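Local coordinates for protein CPn_0803/CP_1068/CPj0803/CpB0832 (Chlamydophila pneumoniae, PDB 3Q9D) that is of unknown function but is probably linked to the needle tip of the chlamydial type III secretion system, and is built largely of helices with coiled-coil character, at residues L46-F51 / Q108-A113; I66-R72 / V126-H131; F74-F79 / F92-I97; R150-N155 / L166-V171. One frame throughout, in Å; residues are numbered along the deposited sequence. Where two conformers were deposited one is given.

Interaction 1. Residues L46-F51 / Q108-A113; sequences LEDNVF and QQKQAA
The amide of Gln-109 reaches across from helix 107-133 to Leu-46 and Asp-48, in a helix-helix packing contact of the N-terminal helical bundle with a bridging glutamine. Its NE2 grips two acceptors there. Gln-109 NE2 lies 3.1 Å from the backbone Leu-46 O, which is close to the amide plane of Gln-109, while the donor stands well above the carbonyl plane of Leu-46. The other bond goes to Asp-48 OD1, 3.0 Å from Gln-109 NE2, which meets that oxygen on its anti side; at 144° this bond is more bent than the first. The pair holds the amide at a fixed rotation and ties residues 46-48 to helix 107-133. The ring of Phe-51 lies alongside, its CE2 3.5 Å from Gln-109 CD, ring and amide planes 49° apart. An extended chain beyond CG (chi2 -166°) carries the amide of Gln-109 that far. On the side of helix 86-98, Leu-46 packs on Ile-88 and Phe-91, and Ala-113 meets Leu-101 in the loop that follows that helix. The ring of Phe-51 finishes against two methyl groups one residue apart: its CD1 lies 4.2 Å from Ala-112 CB, and its CE1 equally near Ala-113 CB.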
# COMPACT_ATOMS: atom_id res chain seq x y z
N LEU A 46 38.47 -1.80 -22.62
CA LEU A 46 37.04 -1.58 -22.76
C LEU A 46 36.70 -0.77 -24.02
O LEU A 46 37.36 0.21 -24.33
CB LEU A 46 36.52 -0.82 -21.54
CG LEU A 46 36.73 -1.45 -20.17
CD1 LEU A 46 36.66 -0.38 -19.11
CD2 LEU A 46 35.70 -2.54 -19.92
N GLU A 47 35.64 -1.17 -24.72
CA GLU A 47 35.13 -0.39 -25.85
C GLU A 47 34.17 0.69 -25.33
O GLU A 47 33.52 0.49 -24.30
CB GLU A 47 34.41 -1.31 -26.84
CG GLU A 47 33.37 -2.25 -26.20
CD GLU A 47 33.96 -3.56 -25.66
OE1 GLU A 47 34.91 -3.53 -24.84
OE2 GLU A 47 33.45 -4.64 -26.05
N ASP A 48 34.09 1.84 -26.02
CA ASP A 48 33.19 2.93 -25.62
C ASP A 48 31.78 2.40 -25.47
O ASP A 48 30.96 2.93 -24.70
CB ASP A 48 33.17 4.06 -26.66
CG ASP A 48 34.41 4.94 -26.62
OD1 ASP A 48 35.17 4.86 -25.63
OD2 ASP A 48 34.62 5.73 -27.57
N ASN A 49 31.49 1.36 -26.24
CA ASN A 49 30.15 0.84 -26.24
C ASN A 49 29.73 0.35 -24.85
O ASN A 49 28.54 0.40 -24.52
CB ASN A 49 30.01 -0.28 -27.28
CG ASN A 49 28.63 -0.33 -27.89
OD1 ASN A 49 27.96 0.70 -28.02
ND2 ASN A 49 28.18 -1.53 -28.25
N VAL A 50 30.69 -0.09 -24.04
CA VAL A 50 30.40 -0.64 -22.72
C VAL A 50 29.86 0.43 -21.77
O VAL A 50 28.93 0.19 -21.02
CB VAL A 50 31.64 -1.32 -22.08
CG1 VAL A 50 31.31 -1.87 -20.70
CG2 VAL A 50 32.16 -2.43 -22.98
N PHE A 51 30.47 1.61 -21.81
CA PHE A 51 30.01 2.71 -20.98
C PHE A 51 28.61 3.10 -21.39
O PHE A 51 27.79 3.46 -20.55
CB PHE A 51 30.93 3.91 -21.09
CG PHE A 51 32.25 3.73 -20.37
CD1 PHE A 51 32.41 4.16 -19.06
CD2 PHE A 51 33.32 3.09 -21.00
CE1 PHE A 51 33.62 3.98 -18.40
CE2 PHE A 51 34.52 2.91 -20.34
CZ PHE A 51 34.67 3.36 -19.04
N GLN A 108 37.73 10.62 -23.33
CA GLN A 108 36.28 10.45 -23.53
C GLN A 108 35.67 9.44 -22.56
O GLN A 108 34.53 9.62 -22.10
CB GLN A 108 35.95 10.09 -24.97
CG GLN A 108 36.22 11.25 -25.92
CD GLN A 108 35.76 10.98 -27.34
OE1 GLN A 108 35.11 9.96 -27.61
NE2 GLN A 108 36.09 11.89 -28.25
N GLN A 109 36.41 8.39 -22.25
CA GLN A 109 35.92 7.40 -21.29
C GLN A 109 36.01 7.94 -19.88
O GLN A 109 35.14 7.68 -19.05
CB GLN A 109 36.70 6.10 -21.43
CG GLN A 109 36.38 5.34 -22.71
CD GLN A 109 36.87 3.90 -22.69
OE1 GLN A 109 37.73 3.55 -21.89
NE2 GLN A 109 36.30 3.06 -23.55
N LYS A 110 37.05 8.72 -19.59
CA LYS A 110 37.14 9.30 -18.26
C LYS A 110 35.94 10.22 -18.02
O LYS A 110 35.32 10.17 -16.96
CB LYS A 110 38.45 10.05 -18.05
CG LYS A 110 38.68 10.48 -16.62
CD LYS A 110 40.02 11.26 -16.49
CE LYS A 110 41.23 10.37 -16.73
NZ LYS A 110 42.53 11.11 -16.57
N GLN A 111 35.61 11.05 -19.01
CA GLN A 111 34.42 11.90 -18.91
C GLN A 111 33.13 11.10 -18.68
O GLN A 111 32.25 11.51 -17.90
CB GLN A 111 34.26 12.77 -20.16
CG GLN A 111 35.27 13.90 -20.29
CD GLN A 111 34.94 14.83 -21.45
OE1 GLN A 111 34.17 14.47 -22.34
NE2 GLN A 111 35.50 16.03 -21.43
N ALA A 112 32.99 9.98 -19.38
CA ALA A 112 31.79 9.16 -19.21
C ALA A 112 31.75 8.56 -17.81
O ALA A 112 30.70 8.50 -17.20
CB ALA A 112 31.71 8.07 -20.29
N ALA A 113 32.91 8.11 -17.30
CA ALA A 113 32.97 7.56 -15.95
C ALA A 113 32.55 8.62 -14.94
O ALA A 113 31.76 8.34 -14.03
CB ALA A 113 34.40 7.02 -15.61

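Interaction 2. Residues I66-R72 / V126-H131; sequences IGYTTFR and VAKDIH
The ring of Tyr-68 carries the methyl Ile-130 CG2 over the centre of one face, 3.8 Å from the centroid and almost exactly on the ring normal, a CH-pi contact. Phe-71 likewise takes the aliphatic chain of Lys-128 over one face, with Lys-128 CG 4.2 Å from the ring centroid. Both of these side chains place CG anti to the backbone N (chi1 -176° in Phe-71), and they run side by side in the same direction. On the guanidinium of Arg-72 sits His-131 NE2, 3.4 Å from Arg-72 CZ and over one face, the two planes 31° apart; Tyr-68 O lies at the guanidinium edge. The outer end of Arg-72 pairs with Asp-143 of a second subunit, while Tyr-68 OH bonds to Asp-161. Toward Val-126, Ile-66 CG2 packs tightly on Ile-130 CD1 at 3.5 Å. A single water bridges the backbones, donating to Gly-67 O and Ala-127 O and accepting from Phe-71 N. Gly-67 N also bonds to Thr-70 OG1 at 2.8 Å, nearly straight. This bond braces a type I beta turn from Gly-67 to Thr-70, followed by helix 70-82 and packed on the side of helix 107-133 where other subunits also meet it.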
# COMPACT_ATOMS: atom_id res chain seq x y z
N ILE A 66 13.58 3.11 -5.93
CA ILE A 66 14.55 2.17 -5.35
C ILE A 66 13.80 1.28 -4.36
O ILE A 66 12.97 1.75 -3.60
CB ILE A 66 15.71 2.90 -4.62
CG1 ILE A 66 16.52 3.71 -5.64
CG2 ILE A 66 16.64 1.92 -3.91
CD1 ILE A 66 17.65 4.53 -5.01
N GLY A 67 14.10 -0.02 -4.38
CA GLY A 67 13.53 -0.94 -3.41
C GLY A 67 14.60 -1.86 -2.86
O GLY A 67 15.81 -1.63 -3.03
N TYR A 68 14.16 -2.93 -2.23
CA TYR A 68 15.06 -3.82 -1.51
C TYR A 68 15.79 -4.73 -2.47
O TYR A 68 16.75 -5.36 -2.09
CB TYR A 68 14.28 -4.62 -0.43
CG TYR A 68 13.85 -3.73 0.72
CD1 TYR A 68 14.56 -3.71 1.92
CD2 TYR A 68 12.78 -2.86 0.57
CE1 TYR A 68 14.18 -2.88 2.96
CE2 TYR A 68 12.38 -2.02 1.62
CZ TYR A 68 13.10 -2.04 2.80
OH TYR A 68 12.75 -1.20 3.84
N THR A 69 15.33 -4.80 -3.71
CA THR A 69 16.05 -5.63 -4.67
C THR A 69 17.04 -4.84 -5.54
O THR A 69 17.78 -5.43 -6.34
CB THR A 69 15.10 -6.36 -5.64
OG1 THR A 69 14.38 -5.39 -6.40
CG2 THR A 69 14.12 -7.29 -4.91
N THR A 70 17.01 -3.52 -5.42
CA THR A 70 17.68 -2.65 -6.39
C THR A 70 19.21 -2.77 -6.34
O THR A 70 19.88 -2.77 -7.39
CB THR A 70 17.28 -1.18 -6.18
OG1 THR A 70 15.86 -1.08 -6.31
CG2 THR A 70 17.99 -0.25 -7.22
N PHE A 71 19.78 -2.90 -5.15
CA PHE A 71 21.23 -3.07 -5.10
C PHE A 71 21.66 -4.36 -5.78
O PHE A 71 22.62 -4.39 -6.56
CB PHE A 71 21.78 -3.04 -3.67
CG PHE A 71 23.27 -3.12 -3.65
CD1 PHE A 71 24.03 -2.05 -4.08
CD2 PHE A 71 23.91 -4.29 -3.29
CE1 PHE A 71 25.42 -2.11 -4.09
CE2 PHE A 71 25.31 -4.38 -3.30
CZ PHE A 71 26.06 -3.29 -3.71
N ARG A 72 20.93 -5.44 -5.53
CA ARG A 72 21.23 -6.69 -6.21
C ARG A 72 20.98 -6.61 -7.71
O ARG A 72 21.69 -7.24 -8.49
CB ARG A 72 20.47 -7.86 -5.56
CG ARG A 72 21.31 -8.46 -4.41
CD ARG A 72 20.55 -9.46 -3.58
NE ARG A 72 19.44 -8.84 -2.85
CZ ARG A 72 18.88 -9.35 -1.76
NH1 ARG A 72 19.34 -10.49 -1.26
NH2 ARG A 72 17.88 -8.72 -1.16
N VAL A 126 22.31 4.63 -1.77
CA VAL A 126 20.98 4.57 -1.15
C VAL A 126 20.36 3.18 -1.33
O VAL A 126 19.79 2.64 -0.38
CB VAL A 126 20.06 5.67 -1.65
CG1 VAL A 126 18.61 5.41 -1.17
CG2 VAL A 126 20.57 7.02 -1.14
N ALA A 127 20.48 2.59 -2.53
CA ALA A 127 20.02 1.20 -2.72
C ALA A 127 20.70 0.25 -1.75
O ALA A 127 20.07 -0.64 -1.17
CB ALA A 127 20.24 0.73 -4.16
N LYS A 128 22.01 0.41 -1.57
CA LYS A 128 22.75 -0.44 -0.65
C LYS A 128 22.28 -0.20 0.79
O LYS A 128 22.09 -1.14 1.55
CB LYS A 128 24.26 -0.18 -0.78
CG LYS A 128 25.14 -1.21 -0.07
CD LYS A 128 26.61 -0.98 -0.45
CE LYS A 128 27.52 -2.05 0.12
NZ LYS A 128 28.67 -2.37 -0.79
N ASP A 129 22.05 1.07 1.14
CA ASP A 129 21.54 1.42 2.46
C ASP A 129 20.17 0.80 2.73
O ASP A 129 19.93 0.29 3.83
CB ASP A 129 21.46 2.95 2.64
CG ASP A 129 21.63 3.39 4.09
OD1 ASP A 129 22.30 2.69 4.87
OD2 ASP A 129 21.09 4.45 4.45
N ILE A 130 19.29 0.83 1.73
CA ILE A 130 17.93 0.29 1.88
C ILE A 130 17.99 -1.24 2.10
O ILE A 130 17.35 -1.80 3.00
CB ILE A 130 17.07 0.68 0.64
CG1 ILE A 130 16.78 2.20 0.66
CG2 ILE A 130 15.80 -0.16 0.58
CD1 ILE A 130 16.02 2.74 -0.57
N HIS A 131 18.79 -1.88 1.27
CA HIS A 131 19.10 -3.30 1.42
C HIS A 131 19.51 -3.63 2.87
O HIS A 131 19.12 -4.66 3.43
CB HIS A 131 20.23 -3.66 0.45
CG HIS A 131 20.50 -5.12 0.32
ND1 HIS A 131 20.31 -6.01 1.36
CD2 HIS A 131 20.94 -5.86 -0.72
CE1 HIS A 131 20.63 -7.23 0.97
NE2 HIS A 131 21.02 -7.17 -0.29
O HOH W 1 18.48 -2.46 -2.65

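Interaction 3. Residues F74-F79 / F92-I97; sequences FQNVVF and FFEMLI
With CG anti to the carbonyl carbon (chi1 -73°), Phe-93 sends its ring across to helix 70-82, where Phe-74, swung the other way with CG anti to its own N (chi1 155°), slides past it in the opposite direction. The ring of Phe-93 is a knob in a hole lined by Phe-74, Gln-75, Val-78 and Phe-79. Over one of its faces lies Val-78 CG1, 3.7 Å from the centroid and offset toward the rim, a CH-pi contact; Val-78 CB lies 3.5 Å from Phe-93 CE1. At the far end the edge of Phe-93 points at the face of Phe-79 in a T-shaped pair, centroids 5.2 Å apart. Phe-74 completes the aromatic cluster in an oblique pair, its CE2 3.8 Å from Phe-93 CE1. The Phe-74 ring also receives Leu-96 CD1 at its edge, 3.9 Å from Phe-74 CE1, and Ile-97 CG1 obliquely at CE2. The contact is made through carbon atoms, with Gln-75 contributing its CA and CG, and its grip rests on interlocking shape. The two short helical segments run at 140° to each other, axes 11.1 Å apart, so bulky rings bridge a wide gap. Helices 48-61 and 107-133 extend this core: Phe-74 and Leu-96 both touch Leu-58 of the former and Ile-124 of the latter, and Phe-92 packs on Leu-54.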
# COMPACT_ATOMS: atom_id res chain seq x y z
N PHE A 74 21.38 -3.92 -9.56
CA PHE A 74 22.57 -3.22 -10.00
C PHE A 74 23.80 -4.16 -10.12
O PHE A 74 24.53 -4.12 -11.11
CB PHE A 74 22.87 -2.07 -9.04
CG PHE A 74 24.31 -1.66 -9.02
CD1 PHE A 74 24.85 -0.89 -10.04
CD2 PHE A 74 25.13 -2.04 -7.96
CE1 PHE A 74 26.22 -0.51 -10.02
CE2 PHE A 74 26.48 -1.66 -7.93
CZ PHE A 74 27.02 -0.91 -8.95
N GLN A 75 24.05 -4.98 -9.11
CA GLN A 75 25.17 -5.92 -9.21
C GLN A 75 25.02 -6.81 -10.42
O GLN A 75 25.98 -7.10 -11.10
CB GLN A 75 25.25 -6.79 -7.95
CG GLN A 75 25.63 -6.03 -6.69
CD GLN A 75 25.71 -6.96 -5.49
OE1 GLN A 75 24.72 -7.59 -5.14
NE2 GLN A 75 26.89 -7.07 -4.90
N ASN A 76 23.80 -7.25 -10.68
CA ASN A 76 23.55 -8.14 -11.83
C ASN A 76 23.86 -7.43 -13.16
O ASN A 76 24.43 -8.04 -14.07
CB ASN A 76 22.10 -8.63 -11.81
CG ASN A 76 21.78 -9.57 -12.96
OD1 ASN A 76 22.34 -10.66 -13.04
ND2 ASN A 76 20.89 -9.15 -13.86
N VAL A 77 23.51 -6.15 -13.25
CA VAL A 77 23.85 -5.32 -14.41
C VAL A 77 25.36 -5.22 -14.60
O VAL A 77 25.87 -5.37 -15.71
CB VAL A 77 23.25 -3.89 -14.24
CG1 VAL A 77 23.93 -2.89 -15.19
CG2 VAL A 77 21.73 -3.93 -14.47
N VAL A 78 26.09 -5.00 -13.51
CA VAL A 78 27.54 -4.94 -13.62
C VAL A 78 28.13 -6.29 -14.05
O VAL A 78 28.98 -6.34 -14.95
CB VAL A 78 28.20 -4.46 -12.31
CG1 VAL A 78 29.73 -4.55 -12.42
CG2 VAL A 78 27.79 -3.00 -12.02
N PHE A 79 27.68 -7.37 -13.44
CA PHE A 79 28.20 -8.68 -13.81
C PHE A 79 27.88 -9.01 -15.26
O PHE A 79 28.75 -9.51 -15.99
CB PHE A 79 27.70 -9.76 -12.84
CG PHE A 79 28.40 -9.73 -11.50
CD1 PHE A 79 29.79 -9.74 -11.43
CD2 PHE A 79 27.67 -9.68 -10.32
CE1 PHE A 79 30.44 -9.70 -10.19
CE2 PHE A 79 28.31 -9.65 -9.08
CZ PHE A 79 29.70 -9.65 -9.02
N PHE A 92 34.07 -1.40 -12.40
CA PHE A 92 32.81 -0.66 -12.31
C PHE A 92 32.25 -0.53 -10.90
O PHE A 92 31.66 0.49 -10.55
CB PHE A 92 31.77 -1.22 -13.28
CG PHE A 92 32.02 -0.84 -14.72
CD1 PHE A 92 32.02 0.50 -15.10
CD2 PHE A 92 32.26 -1.81 -15.68
CE1 PHE A 92 32.26 0.87 -16.42
CE2 PHE A 92 32.50 -1.46 -17.00
CZ PHE A 92 32.50 -0.12 -17.37
N PHE A 93 32.44 -1.56 -10.07
CA PHE A 93 32.05 -1.47 -8.66
C PHE A 93 32.85 -0.39 -7.91
O PHE A 93 32.27 0.40 -7.18
CB PHE A 93 32.21 -2.83 -7.95
CG PHE A 93 31.16 -3.86 -8.35
CD1 PHE A 93 29.82 -3.50 -8.47
CD2 PHE A 93 31.53 -5.17 -8.60
CE1 PHE A 93 28.84 -4.47 -8.83
CE2 PHE A 93 30.57 -6.14 -8.97
CZ PHE A 93 29.23 -5.77 -9.09
N GLU A 94 34.16 -0.38 -8.06
CA GLU A 94 34.98 0.69 -7.45
C GLU A 94 34.51 2.06 -7.93
O GLU A 94 34.31 2.99 -7.14
CB GLU A 94 36.45 0.52 -7.82
CG GLU A 94 37.11 -0.70 -7.22
CD GLU A 94 37.31 -0.57 -5.72
OE1 GLU A 94 36.94 0.48 -5.15
OE2 GLU A 94 37.85 -1.53 -5.13
N MET A 95 34.33 2.18 -9.24
CA MET A 95 33.87 3.43 -9.84
C MET A 95 32.52 3.88 -9.27
O MET A 95 32.37 5.02 -8.78
CB MET A 95 33.75 3.27 -11.36
CG MET A 95 33.12 4.48 -12.05
SD MET A 95 32.57 4.17 -13.75
CE MET A 95 34.04 3.39 -14.41
N LEU A 96 31.53 2.99 -9.33
CA LEU A 96 30.12 3.35 -9.05
C LEU A 96 29.71 3.26 -7.58
O LEU A 96 28.80 3.97 -7.14
CB LEU A 96 29.18 2.50 -9.91
CG LEU A 96 29.34 2.72 -11.42
CD1 LEU A 96 28.49 1.73 -12.19
CD2 LEU A 96 28.96 4.15 -11.78
N ILE A 97 30.36 2.39 -6.82
CA ILE A 97 30.10 2.30 -5.39
C ILE A 97 31.00 3.26 -4.61
O ILE A 97 30.53 3.99 -3.74
CB ILE A 97 30.27 0.86 -4.86
CG1 ILE A 97 29.18 -0.05 -5.44
CG2 ILE A 97 30.20 0.83 -3.35
CD1 ILE A 97 29.44 -1.56 -5.15

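Interaction 4. Residues R150-N155 / L166-V171; sequences RCIFLN and LLMTDV
Leu-167 O is gripped twice by Asn-155, by its backbone N at 2.8 Å and by its side-chain ND2 at 3.0 Å, the two donors coming from opposite faces of the carbonyl plane. Asn-155 ND2 has a second bond, to Thr-169 OG1 at 2.8 Å, lying in the amide plane. With CG beside the backbone N (chi1 -53°), the Asn-155 amide leans toward strand 164-170, while its OD1 is taken by Ser-142 of strand 137-147. These bonds reinforce an antiparallel beta hairpin: Asn-155 with Leu-167 and Phe-153 with Thr-169 are hydrogen-bonded pairs, and Leu-154 with Met-168 is a non-hydrogen-bonded one. On the sheet face of Ile-152 and Leu-154, Met-168 folds back so that its SD lies 3.8 Å from Leu-154 CG and its CE 3.7 Å from Ile-152 CD1. At the Asp-170 end of the pairing, in one of two conformers of Arg-150, NH1 lies 2.7 Å from Asp-170 OD2, a bent salt bridge that may not be permanent. The other oxygen, Asp-170 OD1, caps Asn-173 N at the start of helix 171-190. A water joins Cys-151 O to Val-171 N beside this cap, and a fourth subunit packs over much of the hairpin. The sounder chemistry is that of the Asn-155 amide: with ND2 shared by Leu-167 O and Thr-169 OG1 and OD1 held by Ser-142, one buried polar group links all three strands and has both its ends satisfied.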
# COMPACT_ATOMS: atom_id res chain seq x y z
N ARG A 150 -8.89 21.12 22.11
CA ARG A 150 -7.94 20.01 22.12
C ARG A 150 -6.76 20.29 21.19
O ARG A 150 -6.97 20.76 20.07
CB ARG A 150 -8.63 18.71 21.71
CG ARG A 150 -8.16 17.49 22.47
CD ARG A 150 -9.23 16.40 22.50
NE ARG A 150 -9.19 15.57 21.31
CZ ARG A 150 -8.66 14.35 21.27
NH1 ARG A 150 -8.13 13.82 22.36
NH2 ARG A 150 -8.67 13.66 20.14
N CYS A 151 -5.55 19.97 21.62
CA CYS A 151 -4.36 20.11 20.78
C CYS A 151 -3.95 18.73 20.29
O CYS A 151 -3.70 17.82 21.07
CB CYS A 151 -3.21 20.84 21.47
SG CYS A 151 -3.19 22.66 21.21
N ILE A 152 -3.92 18.57 18.98
CA ILE A 152 -3.49 17.29 18.41
C ILE A 152 -2.34 17.48 17.41
O ILE A 152 -2.10 18.58 16.92
CB ILE A 152 -4.67 16.54 17.78
CG1 ILE A 152 -5.32 17.38 16.69
CG2 ILE A 152 -5.69 16.14 18.86
CD1 ILE A 152 -6.26 16.58 15.80
N PHE A 153 -1.64 16.40 17.10
CA PHE A 153 -0.48 16.46 16.22
C PHE A 153 -0.67 15.53 15.06
O PHE A 153 -1.01 14.36 15.26
CB PHE A 153 0.78 16.06 16.99
CG PHE A 153 1.10 17.00 18.12
CD1 PHE A 153 1.84 18.16 17.88
CD2 PHE A 153 0.66 16.73 19.40
CE1 PHE A 153 2.14 19.03 18.92
CE2 PHE A 153 0.96 17.61 20.45
CZ PHE A 153 1.69 18.75 20.20
N LEU A 154 -0.48 16.04 13.86
CA LEU A 154 -0.40 15.20 12.67
C LEU A 154 1.07 14.85 12.46
O LEU A 154 1.87 15.68 12.03
CB LEU A 154 -0.97 15.94 11.45
CG LEU A 154 -1.11 15.19 10.11
CD1 LEU A 154 -1.82 16.09 9.11
CD2 LEU A 154 0.25 14.74 9.54
N ASN A 155 1.43 13.62 12.83
CA ASN A 155 2.82 13.19 12.72
C ASN A 155 3.05 12.42 11.44
O ASN A 155 2.18 11.65 11.02
CB ASN A 155 3.19 12.31 13.91
CG ASN A 155 2.89 12.99 15.22
OD1 ASN A 155 3.58 13.93 15.62
ND2 ASN A 155 1.82 12.55 15.88
N LEU A 166 1.34 8.25 8.26
CA LEU A 166 0.72 9.36 8.98
C LEU A 166 0.15 8.84 10.29
O LEU A 166 -0.55 7.82 10.29
CB LEU A 166 -0.41 9.96 8.14
CG LEU A 166 -1.17 11.19 8.66
CD1 LEU A 166 -1.75 11.98 7.49
CD2 LEU A 166 -2.29 10.76 9.61
N LEU A 167 0.41 9.53 11.39
CA LEU A 167 -0.12 9.09 12.67
C LEU A 167 -0.60 10.30 13.48
O LEU A 167 0.17 11.23 13.71
CB LEU A 167 0.98 8.34 13.43
CG LEU A 167 0.61 7.63 14.73
CD1 LEU A 167 -0.34 6.45 14.45
CD2 LEU A 167 1.89 7.15 15.41
N MET A 168 -1.87 10.30 13.90
CA MET A 168 -2.39 11.39 14.75
C MET A 168 -2.18 11.02 16.22
O MET A 168 -2.31 9.85 16.60
CB MET A 168 -3.90 11.67 14.51
CG MET A 168 -4.31 11.85 13.05
SD MET A 168 -3.61 13.31 12.27
CE MET A 168 -4.28 14.61 13.30
N THR A 169 -1.86 12.02 17.05
CA THR A 169 -1.71 11.81 18.49
C THR A 169 -2.29 13.00 19.22
O THR A 169 -2.13 14.14 18.77
CB THR A 169 -0.21 11.68 18.91
OG1 THR A 169 0.54 12.80 18.40
CG2 THR A 169 0.42 10.37 18.39
N ASP A 170 -2.95 12.77 20.34
CA ASP A 170 -3.30 13.91 21.19
C ASP A 170 -2.22 13.99 22.26
O ASP A 170 -1.25 13.25 22.21
CB ASP A 170 -4.72 13.78 21.78
CG ASP A 170 -4.89 12.56 22.66
OD1 ASP A 170 -3.86 11.93 23.02
OD2 ASP A 170 -6.04 12.23 23.01
N VAL A 171 -2.38 14.87 23.24
CA VAL A 171 -1.31 15.09 24.20
C VAL A 171 -1.07 13.86 25.09
O VAL A 171 0.07 13.52 25.43
CB VAL A 171 -1.58 16.36 25.04
CG1 VAL A 171 -0.88 16.28 26.36
CG2 VAL A 171 -1.16 17.59 24.28
O HOH W 2 -4.59 16.69 23.35

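Overall arrangement
Interactions 1, 2 and 3 belong to one helical region, whereas interaction 4 lies in the sheet, its centre 53 Å from that of interaction 1 and on the opposite side of the chain's centre. Helix 107-133 serves interactions 1 and 2 at points whose centres are 25 Å apart; helix 70-82 serves interactions 2 and 3. Interaction 3 lies between the other two and touches both: Phe-51 CE1 meets Phe-92 CE1 at 3.9 Å, and Phe-71 CZ meets Ile-97 CD1 at 4.1 Å. Interactions 2 and 4 come no closer than about 15 Å between nearest atoms, yet both meet other subunits, which ties the two regions into the six-chain assembly.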